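Local coordinates for galactofuranose-binding protein YtfQ (Escherichia coli, PDB 2VK2) that captures alpha- and beta-galactofuranose in the periplasm as the solute-binding component of an ABC transporter for this sugar, at residues L3-S8 with D257-Y262; I110-L115 with V245-N250; K122-K127 with D220-S225. All coordinates share one frame; numbering follows the deposited sequence.

Interaction 1: residues L3-S8 with D257-Y262; sequences LTVGFS and DALEKY
NH1 of Arg-31 is gripped by two carboxylates at once, forming salt bridges with Asp-257 OD1 and Glu-260 OE2, on the same helical turn that brings Leu-259 against Val-5 and Leu-3. The contact itself holds no hydrogen bond and is made of methyl groups. Val-5 CG2 meets Leu-259 CD2 at 3.5 Å, a tight approach for two methyls, with the side chains sliding past each other in opposite directions. Leu-259 reaches this position with CG anti to its backbone N (chi1 174°), while on Val-5 it is the branch beside the backbone N that does the touching. Leu-3 comes to the same methyl more loosely, its CD1 lying 4.3 Å from Leu-259 CD2. This is how a helix covers a face of a Rossmann-like parallel sheet, here in the amino-terminal lobe of a type I periplasmic binding protein: helix 252-265 comes from late in the chain to cover strand 4-9, near the chain start. Leu-259 also rests on Ala-61 and Phe-87, so it spans several neighbouring strands, and Val-5 is flanked by Leu-35 and Phe-63. Backbone bonds from Val-5 to Thr-34 and Lys-36 fix the strand in the sheet.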
loop_
_atom_site.group_PDB
_atom_site.type_symbol
_atom_site.label_atom_id
_atom_site.label_comp_id
_atom_site.label_asym_id
_atom_site.label_seq_id
_atom_site.Cartn_x
_atom_site.Cartn_y
_atom_site.Cartn_z
ATOM N N LEU A 3 5.754 27.613 -4.823
ATOM C CA LEU A 3 5.265 26.470 -5.598
ATOM C C LEU A 3 3.905 26.018 -5.088
ATOM O O LEU A 3 3.672 25.967 -3.879
ATOM C CB LEU A 3 6.244 25.294 -5.522
ATOM C CG LEU A 3 7.592 25.432 -6.232
ATOM C CD1 LEU A 3 8.424 24.178 -6.002
ATOM C CD2 LEU A 3 7.416 25.687 -7.724
ATOM N N THR A 4 3.009 25.700 -6.022
ATOM C CA THR A 4 1.727 25.081 -5.704
ATOM C C THR A 4 1.675 23.700 -6.349
ATOM O O THR A 4 1.905 23.560 -7.552
ATOM C CB THR A 4 0.541 25.922 -6.210
ATOM O OG1 THR A 4 0.548 27.197 -5.559
ATOM C CG2 THR A 4 -0.784 25.225 -5.921
ATOM N N VAL A 5 1.388 22.687 -5.534
ATOM C CA VAL A 5 1.284 21.311 -6.003
ATOM C C VAL A 5 -0.145 20.817 -5.802
ATOM O O VAL A 5 -0.731 21.005 -4.737
ATOM C CB VAL A 5 2.265 20.388 -5.247
ATOM C CG1 VAL A 5 2.069 18.932 -5.654
ATOM C CG2 VAL A 5 3.698 20.827 -5.500
ATOM N N GLY A 6 -0.706 20.206 -6.843
ATOM C CA GLY A 6 -1.999 19.543 -6.749
ATOM C C GLY A 6 -1.764 18.055 -6.592
ATOM O O GLY A 6 -1.112 17.445 -7.433
ATOM N N PHE A 7 -2.289 17.478 -5.514
ATOM C CA PHE A 7 -2.130 16.053 -5.225
ATOM C C PHE A 7 -3.482 15.370 -5.356
ATOM O O PHE A 7 -4.402 15.641 -4.583
ATOM C CB PHE A 7 -1.544 15.887 -3.816
ATOM C CG PHE A 7 -1.401 14.452 -3.333
ATOM C CD1 PHE A 7 -1.307 13.369 -4.205
ATOM C CD2 PHE A 7 -1.310 14.205 -1.966
ATOM C CE1 PHE A 7 -1.161 12.069 -3.714
ATOM C CE2 PHE A 7 -1.159 12.916 -1.476
ATOM C CZ PHE A 7 -1.084 11.847 -2.350
ATOM N N SER A 8 -3.605 14.513 -6.370
ATOM C CA SER A 8 -4.763 13.644 -6.510
ATOM C C SER A 8 -4.526 12.392 -5.674
ATOM O O SER A 8 -3.766 11.503 -6.063
ATOM C CB SER A 8 -5.009 13.267 -7.971
ATOM O OG SER A 8 -6.093 12.360 -8.062
ATOM N N ASP A 257 11.377 16.570 -3.078
ATOM C CA ASP A 257 12.824 16.682 -3.318
ATOM C C ASP A 257 13.118 16.770 -4.814
ATOM O O ASP A 257 13.852 17.651 -5.261
ATOM C CB ASP A 257 13.586 15.480 -2.740
ATOM C CG ASP A 257 13.656 15.488 -1.225
ATOM O OD1 ASP A 257 13.560 16.571 -0.621
ATOM O OD2 ASP A 257 13.826 14.398 -0.642
ATOM N N ALA A 258 12.540 15.845 -5.575
ATOM C CA ALA A 258 12.727 15.796 -7.025
ATOM C C ALA A 258 12.158 17.037 -7.709
ATOM O O ALA A 258 12.781 17.591 -8.618
ATOM C CB ALA A 258 12.089 14.538 -7.595
ATOM N N LEU A 259 10.980 17.472 -7.271
ATOM C CA LEU A 259 10.338 18.664 -7.831
ATOM C C LEU A 259 11.189 19.913 -7.621
ATOM O O LEU A 259 11.403 20.684 -8.556
ATOM C CB LEU A 259 8.952 18.875 -7.210
ATOM C CG LEU A 259 8.213 20.164 -7.588
ATOM C CD1 LEU A 259 8.002 20.248 -9.094
ATOM C CD2 LEU A 259 6.888 20.256 -6.851
ATOM N N GLU A 260 11.662 20.113 -6.393
ATOM C CA GLU A 260 12.486 21.278 -6.062
ATOM C C GLU A 260 13.753 21.332 -6.908
ATOM O O GLU A 260 14.119 22.394 -7.408
ATOM C CB GLU A 260 12.863 21.269 -4.583
ATOM C CG GLU A 260 11.717 21.600 -3.646
ATOM C CD GLU A 260 12.061 21.340 -2.189
ATOM O OE1 GLU A 260 13.210 20.937 -1.900
ATOM O OE2 GLU A 260 11.179 21.534 -1.332
ATOM N N LYS A 261 14.417 20.187 -7.058
ATOM C CA LYS A 261 15.624 20.097 -7.882
ATOM C C LYS A 261 15.318 20.409 -9.343
ATOM O O LYS A 261 16.073 21.123 -10.002
ATOM C CB LYS A 261 16.259 18.708 -7.772
ATOM C CG LYS A 261 16.959 18.449 -6.451
ATOM C CD LYS A 261 17.589 17.066 -6.418
ATOM N N TYR A 262 14.205 19.877 -9.839
ATOM C CA TYR A 262 13.789 20.099 -11.222
ATOM C C TYR A 262 13.461 21.568 -11.495
ATOM O O TYR A 262 13.906 22.127 -12.497
ATOM C CB TYR A 262 12.582 19.216 -11.553
ATOM C CG TYR A 262 12.044 19.406 -12.951
ATOM C CD1 TYR A 262 12.811 19.075 -14.064
ATOM C CD2 TYR A 262 10.763 19.908 -13.162
ATOM C CE1 TYR A 262 12.321 19.246 -15.351
ATOM C CE2 TYR A 262 10.262 20.082 -14.447
ATOM C CZ TYR A 262 11.046 19.748 -15.535
ATOM O OH TYR A 262 10.555 19.916 -16.810
#

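Interaction 2: residues I110-L115 with V245-N250; sequences ILEGKL and VELTPN. With GZL (beta-D-galactofuranose), chain B.
Glu-112, in the middle of a helical turn, and Val-245, on strand 243-246, bring their backbones to 6.4 Å between CA atoms. That closeness lets Val-245 CG2 lie 3.8 Å from the carbonyl O of Glu-112, while the same methyl also meets CB of Leu-115. The other branch of Val-245, CG1, anti to the backbone N (chi1 176°), packs 4.0 Å from Glu-112 CG and touches Leu-115 CD1. Replacing Val-245 by an alanine removes both methyls and would probably open a gap beside the helix, leaving the aliphatic part of Glu-112 with less to steady it. Beyond CG the Glu-112 chain runs extended, carrying OE2 to 3.5 Å from Leu-247 CD1. A water donates to Glu-112 OE2 at 2.6 Å and to Glu-246 O at 2.7 Å, tying the carboxylate to the strand backbone. The other oxygen, OE1, forms a salt bridge with NE of Arg-146, whose NH1 binds the sugar, so Glu-112 acts as a second-shell residue. Leu-247 turns its second methyl to the ligand, CD2 standing 3.4 Å from C6 of galactofuranose, and its carbonyl accepts from Trp-16 NE1: helix and crossing segment thus meet at the interlobe sugar pocket of a periplasmic binding protein.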
loop_
_atom_site.group_PDB
_atom_site.type_symbol
_atom_site.label_atom_id
_atom_site.label_comp_id
_atom_site.label_asym_id
_atom_site.label_seq_id
_atom_site.Cartn_x
_atom_site.Cartn_y
_atom_site.Cartn_z
ATOM N N ILE A 110 6.681 -6.083 -5.138
ATOM C CA ILE A 110 6.967 -7.498 -5.333
ATOM C C ILE A 110 7.806 -7.991 -4.154
ATOM O O ILE A 110 7.507 -9.030 -3.560
ATOM C CB ILE A 110 7.696 -7.767 -6.671
ATOM C CG1 ILE A 110 6.830 -7.312 -7.856
ATOM C CG2 ILE A 110 8.028 -9.246 -6.795
ATOM C CD1 ILE A 110 7.455 -7.536 -9.212
ATOM N N LEU A 111 8.838 -7.229 -3.802
ATOM C CA LEU A 111 9.669 -7.544 -2.638
ATOM C C LEU A 111 8.855 -7.639 -1.350
ATOM O O LEU A 111 9.076 -8.538 -0.549
ATOM C CB LEU A 111 10.785 -6.509 -2.463
ATOM C CG LEU A 111 11.636 -6.639 -1.193
ATOM C CD1 LEU A 111 12.409 -7.954 -1.187
ATOM C CD2 LEU A 111 12.574 -5.449 -1.074
ATOM N N GLU A 112 7.924 -6.716 -1.140
ATOM C CA GLU A 112 7.083 -6.752 0.059
ATOM C C GLU A 112 6.367 -8.095 0.176
ATOM O O GLU A 112 6.348 -8.702 1.248
ATOM C CB GLU A 112 6.056 -5.625 0.034
ATOM C CG GLU A 112 6.632 -4.229 0.212
ATOM C CD GLU A 112 5.588 -3.157 0.016
ATOM O OE1 GLU A 112 4.689 -3.365 -0.822
ATOM O OE2 GLU A 112 5.652 -2.113 0.698
ATOM N N GLY A 113 5.776 -8.557 -0.922
ATOM C CA GLY A 113 5.104 -9.855 -0.943
ATOM C C GLY A 113 6.061 -11.008 -0.712
ATOM O O GLY A 113 5.742 -11.962 0.001
ATOM N N LYS A 114 7.244 -10.913 -1.309
ATOM C CA LYS A 114 8.293 -11.915 -1.137
ATOM C C LYS A 114 8.753 -12.023 0.313
ATOM O O LYS A 114 8.996 -13.121 0.807
ATOM C CB LYS A 114 9.487 -11.569 -2.026
ATOM C CG LYS A 114 10.643 -12.543 -1.965
ATOM C CD LYS A 114 11.767 -12.075 -2.867
ATOM C CE LYS A 114 12.896 -13.078 -2.937
ATOM N NZ LYS A 114 13.537 -13.289 -1.614
ATOM N N LEU A 115 8.890 -10.885 0.986
ATOM C CA LEU A 115 9.318 -10.890 2.386
ATOM C C LEU A 115 8.344 -11.672 3.266
ATOM O O LEU A 115 8.765 -12.443 4.131
ATOM C CB LEU A 115 9.482 -9.462 2.909
ATOM C CG LEU A 115 10.681 -8.688 2.353
ATOM C CD1 LEU A 115 10.606 -7.228 2.771
ATOM C CD2 LEU A 115 11.999 -9.313 2.801
ATOM N N VAL A 245 5.394 -6.035 6.910
ATOM C CA VAL A 245 6.451 -5.308 6.223
ATOM C C VAL A 245 6.164 -3.814 6.299
ATOM O O VAL A 245 5.089 -3.362 5.907
ATOM C CB VAL A 245 6.554 -5.744 4.748
ATOM C CG1 VAL A 245 7.591 -4.909 4.017
ATOM C CG2 VAL A 245 6.905 -7.223 4.660
ATOM N N GLU A 246 7.132 -3.049 6.795
ATOM C CA GLU A 246 6.985 -1.604 6.908
ATOM C C GLU A 246 7.003 -0.924 5.543
ATOM O O GLU A 246 7.835 -1.243 4.696
ATOM C CB GLU A 246 8.112 -1.027 7.761
ATOM C CG GLU A 246 8.012 0.468 7.993
ATOM C CD GLU A 246 9.281 1.048 8.579
ATOM O OE1 GLU A 246 9.312 1.284 9.801
ATOM O OE2 GLU A 246 10.249 1.268 7.819
ATOM N N LEU A 247 6.092 0.029 5.364
ATOM C CA LEU A 247 6.049 0.901 4.197
ATOM C C LEU A 247 6.059 2.337 4.697
ATOM O O LEU A 247 5.170 2.735 5.447
ATOM C CB LEU A 247 4.771 0.649 3.402
ATOM C CG LEU A 247 4.507 1.573 2.208
ATOM C CD1 LEU A 247 5.528 1.332 1.107
ATOM C CD2 LEU A 247 3.100 1.366 1.696
ATOM N N THR A 248 7.051 3.126 4.292
ATOM C CA THR A 248 7.105 4.513 4.749
ATOM C C THR A 248 5.879 5.289 4.269
ATOM O O THR A 248 5.510 5.197 3.102
ATOM C CB THR A 248 8.383 5.249 4.303
ATOM O OG1 THR A 248 8.364 6.578 4.835
ATOM C CG2 THR A 248 8.494 5.315 2.784
ATOM N N PRO A 249 5.214 6.029 5.176
ATOM C CA PRO A 249 4.192 6.961 4.711
ATOM C C PRO A 249 4.760 8.165 3.958
ATOM O O PRO A 249 4.002 8.871 3.299
ATOM C CB PRO A 249 3.510 7.422 6.010
ATOM C CG PRO A 249 3.935 6.448 7.047
ATOM C CD PRO A 249 5.295 6.007 6.645
ATOM N N ASN A 250 6.068 8.398 4.051
ATOM C CA ASN A 250 6.680 9.563 3.419
ATOM C C ASN A 250 7.018 9.320 1.950
ATOM O O ASN A 250 8.184 9.224 1.556
ATOM C CB ASN A 250 7.917 10.018 4.194
ATOM C CG ASN A 250 8.384 11.400 3.779
ATOM O OD1 ASN A 250 7.771 12.045 2.924
ATOM N ND2 ASN A 250 9.473 11.862 4.379
HETATM C C6 GZL B . 0.874 1.318 -0.904
HETATM C C5 GZL B . -0.415 1.403 -1.290
HETATM C C4 GZL B . -1.572 0.801 -0.516
HETATM C C3 GZL B . -1.415 0.359 0.913
HETATM C C2 GZL B . -2.435 0.793 1.641
HETATM O O6 GZL B . 1.858 1.850 -1.635
HETATM O O5 GZL B . -0.706 1.970 -2.466
HETATM O O4 GZL B . -2.660 1.733 -0.448
HETATM O O3 GZL B . -0.427 -0.430 1.322
HETATM C C1 GZL B . -3.313 1.673 0.825
HETATM O O2 GZL B . -2.700 0.555 2.926
HETATM O O1 GZL B . -4.620 1.128 0.679
HETATM O O HOH W 1 7.795 -1.267 1.963
#

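Interaction 3: residues K122-K127 with D220-S225; sequences KEVNGK and DILTGS
Leu-222 points its side chain from the strand at the last turn of helix 109-124, and a single methyl, CD1, does the touching. Glu-123 meets it with the flank of its chain: CG lies 4.0 Å from Leu-222 CD1, the two side chains set askew to one another. With CG anti to the backbone N (chi1 -179°), the glutamate first heads for the strand, then bends at chi2 (68°), which takes its carboxylate farther from Leu-222 CD1 than CG is. Thus a charged, solvent-exposed residue lends only its aliphatic part to the contact. Val-124 approaches the same methyl more loosely, with CG1 4.3 Å from Leu-222 CD1, and packs also on Asn-159. Such alternation along a strand, with successive side chains on opposite faces, belongs to the three-layer alpha/beta/alpha build of the carboxy-terminal lobe: Leu-222 faces helix 109-124, whereas its neighbours Ile-221 and Thr-223 lie against helix 200-212. Backbone bonds from Leu-222 to Cys-193 and Val-195 seat it beside strand 194-197. Directly after Val-124 the helix breaks into a type I' turn, closed by Lys-127 N to Val-124 O at 3.0 Å. Asn-125 takes a positive phi, and the backbone angles of Gly-126 would drive a CB into the carbonyl O of Asn-125, which favours glycine. The turn leads into strand 129-135, where Cys-129 forms a disulfide with Cys-193.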
loop_
_atom_site.group_PDB
_atom_site.type_symbol
_atom_site.label_atom_id
_atom_site.label_comp_id
_atom_site.label_asym_id
_atom_site.label_seq_id
_atom_site.Cartn_x
_atom_site.Cartn_y
_atom_site.Cartn_z
ATOM N N LYS A 122 9.602 -20.319 6.070
ATOM C CA LYS A 122 10.415 -20.654 7.239
ATOM C C LYS A 122 9.555 -20.990 8.458
ATOM O O LYS A 122 9.853 -21.937 9.192
ATOM C CB LYS A 122 11.364 -19.501 7.578
ATOM C CG LYS A 122 12.504 -19.327 6.597
ATOM C CD LYS A 122 13.293 -18.063 6.885
ATOM N N GLU A 123 8.492 -20.219 8.669
ATOM C CA GLU A 123 7.617 -20.386 9.832
ATOM C C GLU A 123 6.953 -21.763 9.871
ATOM O O GLU A 123 6.963 -22.429 10.907
ATOM C CB GLU A 123 6.552 -19.283 9.848
ATOM C CG GLU A 123 5.576 -19.329 11.027
ATOM C CD GLU A 123 6.221 -19.005 12.364
ATOM O OE1 GLU A 123 7.276 -18.335 12.387
ATOM O OE2 GLU A 123 5.655 -19.418 13.398
ATOM N N VAL A 124 6.373 -22.195 8.755
ATOM C CA VAL A 124 5.660 -23.477 8.736
ATOM C C VAL A 124 6.593 -24.677 8.525
ATOM O O VAL A 124 6.214 -25.809 8.823
ATOM C CB VAL A 124 4.493 -23.490 7.724
ATOM C CG1 VAL A 124 3.542 -22.337 8.015
ATOM C CG2 VAL A 124 4.996 -23.443 6.288
ATOM N N ASN A 125 7.801 -24.428 8.020
ATOM C CA ASN A 125 8.881 -25.419 8.004
ATOM C C ASN A 125 8.488 -26.776 7.406
ATOM O O ASN A 125 8.761 -27.837 7.975
ATOM C CB ASN A 125 9.428 -25.599 9.427
ATOM C CG ASN A 125 10.796 -26.264 9.457
ATOM O OD1 ASN A 125 11.612 -26.082 8.554
ATOM N ND2 ASN A 125 11.054 -27.030 10.511
ATOM N N GLY A 126 7.830 -26.728 6.252
ATOM C CA GLY A 126 7.467 -27.935 5.515
ATOM C C GLY A 126 6.086 -28.485 5.818
ATOM O O GLY A 126 5.603 -29.361 5.106
ATOM N N LYS A 127 5.443 -27.983 6.871
ATOM C CA LYS A 127 4.139 -28.491 7.289
ATOM C C LYS A 127 3.015 -27.952 6.406
ATOM O O LYS A 127 3.149 -26.872 5.824
ATOM C CB LYS A 127 3.875 -28.133 8.752
ATOM C CG LYS A 127 4.874 -28.776 9.709
ATOM C CD LYS A 127 4.563 -28.477 11.168
ATOM C CE LYS A 127 4.922 -27.045 11.530
ATOM N NZ LYS A 127 4.680 -26.751 12.965
ATOM N N ASP A 220 -3.859 -20.134 15.728
ATOM C CA ASP A 220 -4.681 -21.008 14.884
ATOM C C ASP A 220 -4.622 -20.564 13.426
ATOM O O ASP A 220 -4.554 -21.394 12.519
ATOM C CB ASP A 220 -6.142 -21.011 15.345
ATOM C CG ASP A 220 -6.335 -21.667 16.702
ATOM O OD1 ASP A 220 -5.585 -22.609 17.039
ATOM O OD2 ASP A 220 -7.253 -21.235 17.428
ATOM N N ILE A 221 -4.673 -19.252 13.212
ATOM C CA ILE A 221 -4.503 -18.667 11.887
ATOM C C ILE A 221 -3.438 -17.577 11.992
ATOM O O ILE A 221 -3.618 -16.588 12.704
ATOM C CB ILE A 221 -5.827 -18.099 11.337
ATOM C CG1 ILE A 221 -6.856 -19.222 11.174
ATOM C CG2 ILE A 221 -5.593 -17.405 9.998
ATOM C CD1 ILE A 221 -8.223 -18.763 10.721
ATOM N N LEU A 222 -2.319 -17.788 11.304
ATOM C CA LEU A 222 -1.220 -16.828 11.278
ATOM C C LEU A 222 -1.618 -15.632 10.422
ATOM O O LEU A 222 -2.484 -15.751 9.556
ATOM C CB LEU A 222 0.037 -17.474 10.689
ATOM C CG LEU A 222 0.566 -18.740 11.371
ATOM C CD1 LEU A 222 1.653 -19.376 10.519
ATOM C CD2 LEU A 222 1.083 -18.430 12.773
ATOM N N THR A 223 -0.988 -14.486 10.660
ATOM C CA THR A 223 -1.217 -13.306 9.829
ATOM C C THR A 223 0.094 -12.780 9.263
ATOM O O THR A 223 1.109 -12.704 9.958
ATOM C CB THR A 223 -1.931 -12.164 10.595
ATOM O OG1 THR A 223 -0.999 -11.461 11.430
ATOM C CG2 THR A 223 -3.081 -12.707 11.432
ATOM N N GLY A 224 0.055 -12.429 7.980
ATOM C CA GLY A 224 1.155 -11.746 7.310
ATOM C C GLY A 224 0.555 -10.630 6.481
ATOM O O GLY A 224 -0.387 -10.862 5.732
ATOM N N SER A 225 1.074 -9.418 6.629
ATOM C CA SER A 225 0.495 -8.261 5.957
ATOM C C SER A 225 1.544 -7.178 5.742
ATOM O O SER A 225 2.708 -7.360 6.086
ATOM C CB SER A 225 -0.705 -7.736 6.750
ATOM O OG SER A 225 -0.348 -7.426 8.086
#

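Taken together, the three contacts show how helix-on-sheet packing changes with place in the fold. Interaction 1 is buried in one lobe; interaction 3 is partly exposed in the other, their centres about 42 Å apart on opposite sides of the chain's centre. Both rely on apolar contacts alone. Interaction 2, buried near the middle, adds a bridging water and a salt bridge to Arg-146, consistent with its place beside the sugar. Interactions 2 and 3 share helix 109-124 and reach neighbouring strands of one sheet, joined by a probable hydrogen bond from Val-245 N to Ser-225 O, 3.1 Å. Interactions 1 and 2 do not touch, yet strand 243-246 of one lobe leads to helix 252-265 of the other, the chain crossing between them.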